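Local coordinates for protein sialidase B (Streptococcus pneumoniae serotype 4, PDB 4XHX) that hydrolyses alpha-(2->3)-, alpha-(2->6)- and alpha-(2->8)-glycosidic linkages of terminal sialic acids in oligosaccharides, glycoproteins and glycolipids, at residues Ile208-Thr213 with Ile288-Val293; Thr450-Gly455 with Leu466-Tyr471; Ser579-Gly584 with Tyr633-Arg638. The protein carries 1 engineered substitution. All coordinates share one frame; numbering follows the deposited sequence. Where two conformers were deposited one is given.

Overall arrangement
All three contacts lie in the propeller domain of the sialidase and reach the bound taurine-type ligand JKK. Contact 1 and contact 2 are buried neighbours with centres about 10 Å apart. Strands 286-294 and 451-459 are partners in one sheet, and Gly-455 of contact 2 probably hydrogen-bonds to Ser-290 and Ile-292 of contact 1. Their chemistry differs: contact 1 is side-chain packing between strands not bonded to each other, whereas contact 2 is a hydrogen-bonded antiparallel pair. Contact 3, with its centre 20 Å or more from both, joins two loops through an arginine, an aspartate and a serine; it is buried around Arg-581 and exposed at Trp-636.

Contact 1: Ile208-Thr213 with Ile288-Val293; sequences IPTLYT and IDSSIV. With OPX ((1s,3R,4S)-1-[(cyclohexylamino)methyl]-3,4-dihydroxycyclopentanesulfonic acid), chain C; JKK (2-[(3-chlorobenzyl)amino]ethanesulfonic acid), chain B.
Tyr-212 reaches from strand 205-213 to Ile-292 and Val-293 of strand 286-294, the two segments running within 5° of parallel. Its CB rests on Ile-292 CG2 at 3.9 Å. With CG anti to the backbone N (chi1 -164°), the ring swings alongside the second strand. CG stays near the same methyl, while CD2 comes 3.3 Å from the carbonyl O of Ile-292. Farther out, the ring face receives Val-293 CA in a CH-pi contact, 4.0 Å from the Tyr-212 centroid. The tip, OH, lies 3.5 Å from Val-293 CG2 and makes a weak hydrogen bond with Glu-294 N. Against the opposite face sits the cyclopentane of OPX, its CAM 3.4 Å from Tyr-212 CZ; Thr-213 N donates to OPX OAD at 3.1 Å. Nearer JKK, Thr-210 CG2 presses on Ser-290 O at 3.3 Å, the hydroxyls of both residues being bonded to Ser-222 OG. Ile-208 CG2 packs on Asp-289 OD1 at 3.5 Å, while OD2 lies near the ring carbon CAG of JKK. Inner strands of neighbouring blades running side by side in this way are characteristic of the sialidase beta-propeller; here their ends border the two bound ligands.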
loop_
_atom_site.group_PDB
_atom_site.type_symbol
_atom_site.label_atom_id
_atom_site.label_comp_id
_atom_site.label_asym_id
_atom_site.label_seq_id
_atom_site.Cartn_x
_atom_site.Cartn_y
_atom_site.Cartn_z
ATOM N N ILE A 208 2.326 1.687 1.468
ATOM C CA ILE A 208 2.928 2.689 2.339
ATOM C C ILE A 208 2.196 4.058 2.294
ATOM O O ILE A 208 2.797 5.072 1.973
ATOM C CB ILE A 208 4.458 2.866 2.024
ATOM C CG1 ILE A 208 5.137 1.528 1.616
ATOM C CG2 ILE A 208 5.176 3.479 3.194
ATOM C CD1 ILE A 208 5.071 0.402 2.652
ATOM N N PRO A 209 0.884 4.079 2.617
ATOM C CA PRO A 209 0.139 5.344 2.632
ATOM C C PRO A 209 0.589 6.266 3.757
ATOM O O PRO A 209 1.002 5.780 4.824
ATOM C CB PRO A 209 -1.293 4.892 2.931
ATOM C CG PRO A 209 -1.125 3.613 3.718
ATOM C CD PRO A 209 0.024 2.941 3.003
ATOM N N THR A 210 0.510 7.577 3.512
ATOM C CA THR A 210 0.641 8.598 4.556
ATOM C C THR A 210 -0.532 9.578 4.498
ATOM O O THR A 210 -1.202 9.704 3.457
ATOM C CB THR A 210 1.941 9.386 4.414
ATOM O OG1 THR A 210 1.825 10.326 3.328
ATOM C CG2 THR A 210 3.119 8.414 4.169
ATOM N N LEU A 211 -0.801 10.238 5.628
ATOM C CA LEU A 211 -1.793 11.307 5.699
ATOM C C LEU A 211 -1.293 12.358 6.655
ATOM O O LEU A 211 -0.729 12.019 7.708
ATOM C CB LEU A 211 -3.152 10.812 6.211
ATOM C CG LEU A 211 -4.043 9.987 5.298
ATOM C CD1 LEU A 211 -5.182 9.412 6.108
ATOM C CD2 LEU A 211 -4.573 10.821 4.139
ATOM N N TYR A 212 -1.520 13.627 6.294
ATOM C CA TYR A 212 -1.099 14.760 7.116
ATOM C C TYR A 212 -2.028 15.969 6.908
ATOM O O TYR A 212 -2.328 16.362 5.770
ATOM C CB TYR A 212 0.361 15.123 6.811
ATOM C CG TYR A 212 1.029 16.026 7.841
ATOM C CD1 TYR A 212 0.750 17.387 7.883
ATOM C CD2 TYR A 212 1.944 15.516 8.762
ATOM C CE1 TYR A 212 1.357 18.217 8.805
ATOM C CE2 TYR A 212 2.556 16.345 9.700
ATOM C CZ TYR A 212 2.263 17.695 9.711
ATOM O OH TYR A 212 2.866 18.536 10.631
ATOM N N THR A 213 -2.481 16.562 8.009
ATOM C CA THR A 213 -3.410 17.693 7.938
ATOM C C THR A 213 -2.667 19.044 8.022
ATOM O O THR A 213 -2.061 19.378 9.037
ATOM C CB THR A 213 -4.484 17.594 9.045
ATOM O OG1 THR A 213 -5.132 16.311 8.977
ATOM C CG2 THR A 213 -5.531 18.738 8.919
ATOM N N ILE A 288 11.190 4.711 -1.803
ATOM C CA ILE A 288 10.361 3.843 -0.979
ATOM C C ILE A 288 10.247 4.455 0.400
ATOM O O ILE A 288 11.194 5.068 0.884
ATOM C CB ILE A 288 10.946 2.395 -0.928
ATOM C CG1 ILE A 288 10.132 1.483 -0.012
ATOM C CG2 ILE A 288 12.408 2.413 -0.522
ATOM C CD1 ILE A 288 10.537 -0.008 -0.118
ATOM N N ASP A 289 9.070 4.322 1.008
ATOM C CA ASP A 289 8.805 4.828 2.356
ATOM C C ASP A 289 8.907 6.352 2.461
ATOM O O ASP A 289 9.985 6.909 2.650
ATOM C CB ASP A 289 9.707 4.162 3.402
ATOM C CG ASP A 289 9.394 2.683 3.603
ATOM O OD1 ASP A 289 8.406 2.172 3.023
ATOM O OD2 ASP A 289 10.142 2.028 4.351
ATOM N N SER A 290 7.768 7.024 2.369
ATOM C CA SER A 290 7.751 8.476 2.458
ATOM C C SER A 290 7.141 8.932 3.778
ATOM O O SER A 290 6.358 8.212 4.395
ATOM C CB SER A 290 6.979 9.081 1.275
ATOM O OG SER A 290 5.647 8.620 1.275
ATOM N N SER A 291 7.493 10.146 4.185
ATOM C CA SER A 291 6.977 10.755 5.404
ATOM C C SER A 291 6.795 12.265 5.184
ATOM O O SER A 291 7.572 12.889 4.455
ATOM C CB SER A 291 7.950 10.506 6.547
ATOM O OG SER A 291 7.373 10.869 7.779
ATOM N N ILE A 292 5.785 12.853 5.825
ATOM C CA ILE A 292 5.430 14.260 5.603
ATOM C C ILE A 292 5.404 15.060 6.910
ATOM O O ILE A 292 5.045 14.539 7.963
ATOM C CB ILE A 292 4.023 14.393 4.964
ATOM C CG1 ILE A 292 3.963 13.705 3.603
ATOM C CG2 ILE A 292 3.607 15.878 4.798
ATOM C CD1 ILE A 292 2.594 13.781 2.986
ATOM N N VAL A 293 5.789 16.324 6.830
ATOM C CA VAL A 293 5.578 17.248 7.927
ATOM C C VAL A 293 5.366 18.642 7.347
ATOM O O VAL A 293 5.764 18.908 6.209
ATOM C CB VAL A 293 6.764 17.269 8.905
ATOM C CG1 VAL A 293 7.901 18.151 8.344
ATOM C CG2 VAL A 293 6.285 17.766 10.279
HETATM C CAF OPX C . -7.613 19.909 13.674
HETATM C CAG OPX C . -6.746 21.036 14.125
HETATM C CAH OPX C . -6.923 19.075 12.638
HETATM C CAI OPX C . -5.364 20.598 14.536
HETATM C CAJ OPX C . -5.522 18.655 13.046
HETATM C CAK OPX C . -2.558 18.742 12.818
HETATM C CAL OPX C . -1.516 16.657 13.684
HETATM C CAM OPX C . -0.484 17.661 11.796
HETATM C CAO OPX C . -0.642 15.701 12.957
HETATM C CAP OPX C . -0.648 16.176 11.601
HETATM C CAQ OPX C . -4.675 19.797 13.456
HETATM C CAR OPX C . -1.238 17.969 13.071
HETATM N NAN OPX C . -3.355 19.311 13.952
HETATM O OAA OPX C . -0.976 19.091 15.476
HETATM O OAB OPX C . 0.932 18.056 14.524
HETATM O OAC OPX C . -1.162 14.420 13.015
HETATM O OAD OPX C . -1.875 15.902 11.011
HETATM O OAE OPX C . 0.205 20.101 13.663
HETATM S SAS OPX C . -0.220 18.839 14.228
HETATM C CAE JKK B . 13.344 0.573 2.782
HETATM C CAF JKK B . 13.812 -0.183 1.654
HETATM C CAG JKK B . 12.561 -0.071 3.763
HETATM C CAH JKK B . 12.728 -2.189 2.498
HETATM C CAI JKK B . 9.293 -3.253 5.032
HETATM C CAJ JKK B . 7.926 -3.612 4.495
HETATM C CAK JKK B . 11.405 -2.152 4.667
HETATM C CAM JKK B . 13.505 -1.543 1.518
HETATM C CAN JKK B . 12.264 -1.442 3.633
HETATM N NAL JKK B . 10.072 -2.415 4.164
HETATM O OAA JKK B . 7.202 -5.216 6.579
HETATM O OAB JKK B . 7.957 -6.267 4.503
HETATM O OAC JKK B . 5.788 -5.260 4.586
HETATM S SAO JKK B . 7.169 -5.163 5.061
HETATM CL CL JKK B . 14.081 -2.451 0.144
#

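Contact 2: Thr450-Gly455 with Leu466-Tyr471; sequences TYLCPG and LIFATY. With JKK (2-[(3-chlorobenzyl)amino]ethanesulfonic acid), chain B.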
loop_
_atom_site.group_PDB
_atom_site.type_symbol
_atom_site.label_atom_id
_atom_site.label_comp_id
_atom_site.label_asym_id
_atom_site.label_seq_id
_atom_site.Cartn_x
_atom_site.Cartn_y
_atom_site.Cartn_z
ATOM N N THR A 450 20.266 5.473 7.603
ATOM C CA THR A 450 19.125 4.911 8.307
ATOM C C THR A 450 17.920 4.798 7.370
ATOM O O THR A 450 17.945 5.290 6.238
ATOM C CB THR A 450 18.781 5.729 9.563
ATOM O OG1 THR A 450 18.397 7.058 9.186
ATOM C CG2 THR A 450 19.995 5.799 10.476
ATOM N N TYR A 451 16.877 4.137 7.850
ATOM C CA TYR A 451 15.678 3.903 7.065
ATOM C C TYR A 451 14.559 4.809 7.558
ATOM O O TYR A 451 14.246 4.814 8.749
ATOM C CB TYR A 451 15.290 2.422 7.161
ATOM C CG TYR A 451 16.255 1.558 6.389
ATOM C CD1 TYR A 451 16.107 1.397 5.017
ATOM C CD2 TYR A 451 17.335 0.948 7.010
ATOM C CE1 TYR A 451 16.985 0.647 4.291
ATOM C CE2 TYR A 451 18.229 0.188 6.285
ATOM C CZ TYR A 451 18.047 0.042 4.922
ATOM O OH TYR A 451 18.912 -0.713 4.166
ATOM N N LEU A 452 13.973 5.595 6.658
ATOM C CA LEU A 452 12.915 6.519 7.066
ATOM C C LEU A 452 11.708 5.770 7.623
ATOM O O LEU A 452 11.317 4.725 7.106
ATOM C CB LEU A 452 12.487 7.410 5.896
ATOM C CG LEU A 452 11.556 8.576 6.232
ATOM C CD1 LEU A 452 12.250 9.626 7.063
ATOM C CD2 LEU A 452 10.972 9.189 4.979
ATOM N N CYS A 453 11.126 6.293 8.694
ATOM C CA CYS A 453 9.865 5.754 9.185
ATOM C C CYS A 453 8.742 6.387 8.400
ATOM O O CYS A 453 8.547 7.599 8.461
ATOM C CB CYS A 453 9.693 6.042 10.675
ATOM S SG CYS A 453 11.015 5.340 11.710
ATOM N N PRO A 454 7.998 5.570 7.642
ATOM C CA PRO A 454 6.935 6.128 6.806
ATOM C C PRO A 454 5.777 6.659 7.633
ATOM O O PRO A 454 5.511 6.150 8.721
ATOM C CB PRO A 454 6.481 4.931 5.977
ATOM C CG PRO A 454 6.862 3.733 6.789
ATOM C CD PRO A 454 8.175 4.125 7.414
ATOM N N GLY A 455 5.102 7.681 7.110
ATOM C CA GLY A 455 3.940 8.259 7.761
ATOM C C GLY A 455 4.059 9.765 7.929
ATOM O O GLY A 455 4.155 10.517 6.950
ATOM N N LEU A 466 11.406 20.421 13.889
ATOM C CA LEU A 466 10.870 19.400 12.999
ATOM C C LEU A 466 11.592 18.082 13.230
ATOM O O LEU A 466 12.816 18.039 13.287
ATOM C CB LEU A 466 11.057 19.822 11.545
ATOM C CG LEU A 466 10.440 21.167 11.170
ATOM C CD1 LEU A 466 10.782 21.516 9.731
ATOM C CD2 LEU A 466 8.929 21.153 11.412
ATOM N N ILE A 467 10.840 16.999 13.353
ATOM C CA ILE A 467 11.454 15.718 13.656
ATOM C C ILE A 467 10.937 14.642 12.724
ATOM O O ILE A 467 9.726 14.460 12.582
ATOM C CB ILE A 467 11.223 15.295 15.137
ATOM C CG1 ILE A 467 11.624 16.429 16.086
ATOM C CG2 ILE A 467 12.033 14.030 15.467
ATOM C CD1 ILE A 467 11.524 16.095 17.563
ATOM N N PHE A 468 11.861 13.947 12.071
ATOM C CA PHE A 468 11.524 12.743 11.332
ATOM C C PHE A 468 12.205 11.548 11.980
ATOM O O PHE A 468 13.415 11.552 12.188
ATOM C CB PHE A 468 11.967 12.840 9.874
ATOM C CG PHE A 468 11.054 13.674 9.003
ATOM C CD1 PHE A 468 9.867 13.150 8.515
ATOM C CD2 PHE A 468 11.400 14.970 8.640
ATOM C CE1 PHE A 468 9.033 13.908 7.687
ATOM C CE2 PHE A 468 10.563 15.729 7.810
ATOM C CZ PHE A 468 9.386 15.190 7.334
ATOM N N ALA A 469 11.431 10.518 12.292
ATOM C CA ALA A 469 12.007 9.307 12.856
ATOM C C ALA A 469 12.578 8.460 11.732
ATOM O O ALA A 469 11.998 8.374 10.635
ATOM C CB ALA A 469 10.961 8.520 13.649
ATOM N N THR A 470 13.736 7.869 12.000
ATOM C CA THR A 470 14.319 6.863 11.121
ATOM C C THR A 470 14.804 5.712 12.000
ATOM O O THR A 470 14.870 5.849 13.226
ATOM C CB THR A 470 15.514 7.406 10.316
ATOM O OG1 THR A 470 16.657 7.563 11.175
ATOM C CG2 THR A 470 15.174 8.740 9.647
ATOM N N TYR A 471 15.141 4.579 11.389
ATOM C CA TYR A 471 15.643 3.449 12.166
ATOM C C TYR A 471 16.855 2.799 11.512
ATOM O O TYR A 471 17.049 2.864 10.298
ATOM C CB TYR A 471 14.545 2.398 12.418
ATOM C CG TYR A 471 14.051 1.681 11.175
ATOM C CD1 TYR A 471 14.657 0.504 10.720
ATOM C CD2 TYR A 471 12.966 2.164 10.470
ATOM C CE1 TYR A 471 14.195 -0.149 9.580
ATOM C CE2 TYR A 471 12.505 1.531 9.348
ATOM C CZ TYR A 471 13.110 0.379 8.900
ATOM O OH TYR A 471 12.608 -0.225 7.763
HETATM C CAE JKK B . 13.344 0.573 2.782
HETATM C CAF JKK B . 13.812 -0.183 1.654
HETATM C CAG JKK B . 12.561 -0.071 3.763
HETATM C CAH JKK B . 12.728 -2.189 2.498
HETATM C CAI JKK B . 9.293 -3.253 5.032
HETATM C CAJ JKK B . 7.926 -3.612 4.495
HETATM C CAK JKK B . 11.405 -2.152 4.667
HETATM C CAM JKK B . 13.505 -1.543 1.518
HETATM C CAN JKK B . 12.264 -1.442 3.633
HETATM N NAL JKK B . 10.072 -2.415 4.164
HETATM O OAA JKK B . 7.202 -5.216 6.579
HETATM O OAB JKK B . 7.957 -6.267 4.503
HETATM O OAC JKK B . 5.788 -5.260 4.586
HETATM S SAO JKK B . 7.169 -5.163 5.061
HETATM CL CL JKK B . 14.081 -2.451 0.144
HETATM O O HOH W 1 9.558 9.558 9.416
#
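Thr-450 OG1 donates to Thr-470 OG1 at 2.7 Å, the two side chains crossing at about a right angle; Thr-470 OG1 has a second partner in the carbonyl O of Thr-477, so the hydroxyls form a short relay toward the next strand. Beside it, Tyr-451 and Tyr-471 make an antiparallel hydrogen-bonded pair. Tyr-451 N meets Tyr-471 O at 2.8 Å, nearly straight (169°), and Tyr-471 N returns a bond to Tyr-451 O at 2.8 Å. Leu-452 and Thr-470 follow as a non-hydrogen-bonded pair, and then Cys-453 N binds Ala-469 O at 3.0 Å. Ala-469 O also accepts from a water at the edge of the Phe-468 ring.

Packing spreads over both faces of the sheet. On one, Tyr-471 CG stands between its backbone N and carbonyl carbon (chi1 66°), which folds the ring back over its neighbour: Tyr-451 CB lies above its face, 3.6 Å from the Tyr-471 centroid. The two rings, with planes 28° apart, are slid past one another and barely overlap. Cys-453 SG comes to the edge of the Tyr-471 ring, 3.9 Å from CD2, a sulfur-aromatic contact, and also touches the methyl of Ala-469. On the other face, Leu-452 CD1 packs on Thr-470 CG2 at 4.0 Å and, more loosely, on CB of Phe-468; Leu-304 of strand 301-308 backs both Leu-452 and Phe-468.

The tyrosines border the ligand: Tyr-451 CD1 is 3.6 Å from JKK CAE, and Tyr-471 OH approaches the benzylic carbon CAK. Tyr-471 also lies near Glu-503, a predicted active-site residue. This is a beta hairpin of a sialidase propeller blade, its tyrosine face forming part of the wall of the catalytic pocket.

Contact 3: Ser579-Gly584 with Tyr633-Arg638; sequences SGRKGG and YDSWSR. With JKK (2-[(3-chlorobenzyl)amino]ethanesulfonic acid), chain B.
Arg-581 is gripped by Asp-634 at its backbone and by Ser-635 at its tip. Its N donates to Asp-634 OD2 at 2.9 Å, coming from above the carboxylate plane, while OD1 of the same group touches Arg-581 CB and CG. That carboxylate is itself fixed by its own loop: Asp-634 OD1 accepts from Trp-636 N at 2.9 Å, an Asx turn, and also from Ser-637 N. From here the arginine chain runs extended from CG to NE, past Ser-635. Arg-581 NH1 gives one hydrogen to Ser-635 OG at 2.9 Å, tilted from the guanidinium plane. Another goes from Arg-581 NH1 to JKK OAC at 2.7 Å; Arg-581 NH2 reaches JKK OAA at 2.9 Å, and both ligand bonds are almost straight (176°). Ser-635 OG is held in turn by Glu-631. Arg-207 and Arg-519 also bond JKK, consistent with the arginine triad that holds the carboxylate of sialic acid in sialidases; here Arg-581 meets a sulfonate.

Packing is looser toward solvent. Trp-636 CE3 sits over one guanidinium face, 3.7 Å from Arg-581 NH2, but the planes are 70° apart, so the indole does not lie flat on the arginine. Trp-636 is largely exposed, yet it stacks on Tyr-551 and brings its CZ3 near JKK OAB.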
loop_
_atom_site.group_PDB
_atom_site.type_symbol
_atom_site.label_atom_id
_atom_site.label_comp_id
_atom_site.label_asym_id
_atom_site.label_seq_id
_atom_site.Cartn_x
_atom_site.Cartn_y
_atom_site.Cartn_z
ATOM N N SER A 579 -1.233 -13.462 14.377
ATOM C CA SER A 579 -1.180 -14.435 13.286
ATOM C C SER A 579 -0.793 -13.826 11.940
ATOM O O SER A 579 0.056 -14.360 11.228
ATOM C CB SER A 579 -2.522 -15.162 13.157
ATOM O OG SER A 579 -2.529 -15.998 12.014
ATOM N N GLY A 580 -1.425 -12.713 11.581
ATOM C CA GLY A 580 -1.121 -12.083 10.312
ATOM C C GLY A 580 -1.487 -10.610 10.333
ATOM O O GLY A 580 -1.783 -10.054 11.396
ATOM N N ARG A 581 -1.464 -9.974 9.165
ATOM C CA ARG A 581 -1.828 -8.560 9.079
ATOM C C ARG A 581 -3.317 -8.465 8.788
ATOM O O ARG A 581 -3.755 -8.410 7.629
ATOM C CB ARG A 581 -0.974 -7.837 8.032
ATOM C CG ARG A 581 0.511 -7.855 8.385
ATOM C CD ARG A 581 1.348 -6.961 7.478
ATOM N NE ARG A 581 2.665 -6.676 8.069
ATOM C CZ ARG A 581 3.716 -6.246 7.383
ATOM N NH1 ARG A 581 3.627 -6.058 6.068
ATOM N NH2 ARG A 581 4.869 -6.029 8.007
ATOM N N LYS A 582 -4.094 -8.479 9.862
ATOM C CA LYS A 582 -5.546 -8.524 9.768
ATOM C C LYS A 582 -6.068 -8.041 11.102
ATOM O O LYS A 582 -5.289 -7.825 12.037
ATOM C CB LYS A 582 -6.031 -9.965 9.489
ATOM C CG LYS A 582 -5.523 -11.006 10.507
ATOM C CD LYS A 582 -5.752 -12.453 10.027
ATOM C CE LYS A 582 -5.213 -13.459 11.038
ATOM N NZ LYS A 582 -5.312 -14.892 10.590
ATOM N N GLY A 583 -7.377 -7.873 11.205
ATOM C CA GLY A 583 -7.956 -7.422 12.457
ATOM C C GLY A 583 -7.587 -5.978 12.731
ATOM O O GLY A 583 -7.145 -5.638 13.832
ATOM N N GLY A 584 -7.758 -5.130 11.718
ATOM C CA GLY A 584 -7.437 -3.725 11.846
ATOM C C GLY A 584 -8.177 -3.041 12.975
ATOM O O GLY A 584 -9.379 -3.237 13.149
ATOM N N TYR A 633 -5.301 -5.370 3.098
ATOM C CA TYR A 633 -4.910 -6.712 2.713
ATOM C C TYR A 633 -3.698 -7.078 3.542
ATOM O O TYR A 633 -3.122 -6.220 4.204
ATOM C CB TYR A 633 -4.595 -6.798 1.208
ATOM C CG TYR A 633 -3.216 -6.313 0.811
ATOM C CD1 TYR A 633 -2.869 -4.963 0.885
ATOM C CD2 TYR A 633 -2.267 -7.204 0.341
ATOM C CE1 TYR A 633 -1.588 -4.530 0.505
ATOM C CE2 TYR A 633 -1.005 -6.788 -0.038
ATOM C CZ TYR A 633 -0.669 -5.462 0.037
ATOM O OH TYR A 633 0.597 -5.089 -0.349
ATOM N N ASP A 634 -3.333 -8.351 3.543
ATOM C CA ASP A 634 -2.138 -8.783 4.264
ATOM C C ASP A 634 -0.897 -8.575 3.390
ATOM O O ASP A 634 -0.558 -9.427 2.553
ATOM C CB ASP A 634 -2.267 -10.249 4.715
ATOM C CG ASP A 634 -1.169 -10.666 5.709
ATOM O OD1 ASP A 634 -0.018 -10.205 5.568
ATOM O OD2 ASP A 634 -1.468 -11.453 6.639
ATOM N N SER A 635 -0.217 -7.449 3.597
ATOM C CA SER A 635 0.945 -7.085 2.779
ATOM C C SER A 635 2.221 -7.852 3.160
ATOM O O SER A 635 3.319 -7.494 2.724
ATOM C CB SER A 635 1.194 -5.572 2.856
ATOM O OG SER A 635 1.591 -5.182 4.164
ATOM N N TRP A 636 2.076 -8.880 3.996
ATOM C CA TRP A 636 3.182 -9.785 4.331
ATOM C C TRP A 636 2.975 -11.114 3.633
ATOM O O TRP A 636 3.924 -11.725 3.143
ATOM C CB TRP A 636 3.268 -10.034 5.839
ATOM C CG TRP A 636 4.486 -10.836 6.254
ATOM C CD1 TRP A 636 4.558 -12.203 6.438
ATOM C CD2 TRP A 636 5.803 -10.326 6.536
ATOM N NE1 TRP A 636 5.835 -12.558 6.814
ATOM C CE2 TRP A 636 6.615 -11.432 6.890
ATOM C CE3 TRP A 636 6.372 -9.044 6.534
ATOM C CZ2 TRP A 636 7.966 -11.295 7.228
ATOM C CZ3 TRP A 636 7.723 -8.907 6.877
ATOM C CH2 TRP A 636 8.499 -10.029 7.221
ATOM N N SER A 637 1.718 -11.550 3.601
ATOM C CA SER A 637 1.353 -12.832 3.012
ATOM C C SER A 637 1.897 -12.989 1.605
ATOM O O SER A 637 1.701 -12.111 0.765
ATOM C CB SER A 637 -0.171 -12.984 2.976
ATOM O OG SER A 637 -0.538 -14.152 2.255
ATOM N N ARG A 638 2.579 -14.106 1.349
ATOM C CA ARG A 638 3.006 -14.427 -0.015
ATOM C C ARG A 638 1.826 -14.915 -0.884
ATOM O O ARG A 638 1.994 -15.186 -2.081
ATOM C CB ARG A 638 4.170 -15.448 -0.024
ATOM C CG ARG A 638 5.361 -15.086 0.898
ATOM C CD ARG A 638 5.813 -13.617 0.734
ATOM N NE ARG A 638 6.467 -13.403 -0.550
ATOM C CZ ARG A 638 7.037 -12.264 -0.947
ATOM N NH1 ARG A 638 7.047 -11.201 -0.155
ATOM N NH2 ARG A 638 7.606 -12.195 -2.147
HETATM C CAE JKK B . 13.344 0.573 2.782
HETATM C CAF JKK B . 13.812 -0.183 1.654
HETATM C CAG JKK B . 12.561 -0.071 3.763
HETATM C CAH JKK B . 12.728 -2.189 2.498
HETATM C CAI JKK B . 9.293 -3.253 5.032
HETATM C CAJ JKK B . 7.926 -3.612 4.495
HETATM C CAK JKK B . 11.405 -2.152 4.667
HETATM C CAM JKK B . 13.505 -1.543 1.518
HETATM C CAN JKK B . 12.264 -1.442 3.633
HETATM N NAL JKK B . 10.072 -2.415 4.164
HETATM O OAA JKK B . 7.202 -5.216 6.579
HETATM O OAB JKK B . 7.957 -6.267 4.503
HETATM O OAC JKK B . 5.788 -5.260 4.586
HETATM S SAO JKK B . 7.169 -5.163 5.061
HETATM CL CL JKK B . 14.081 -2.451 0.144
#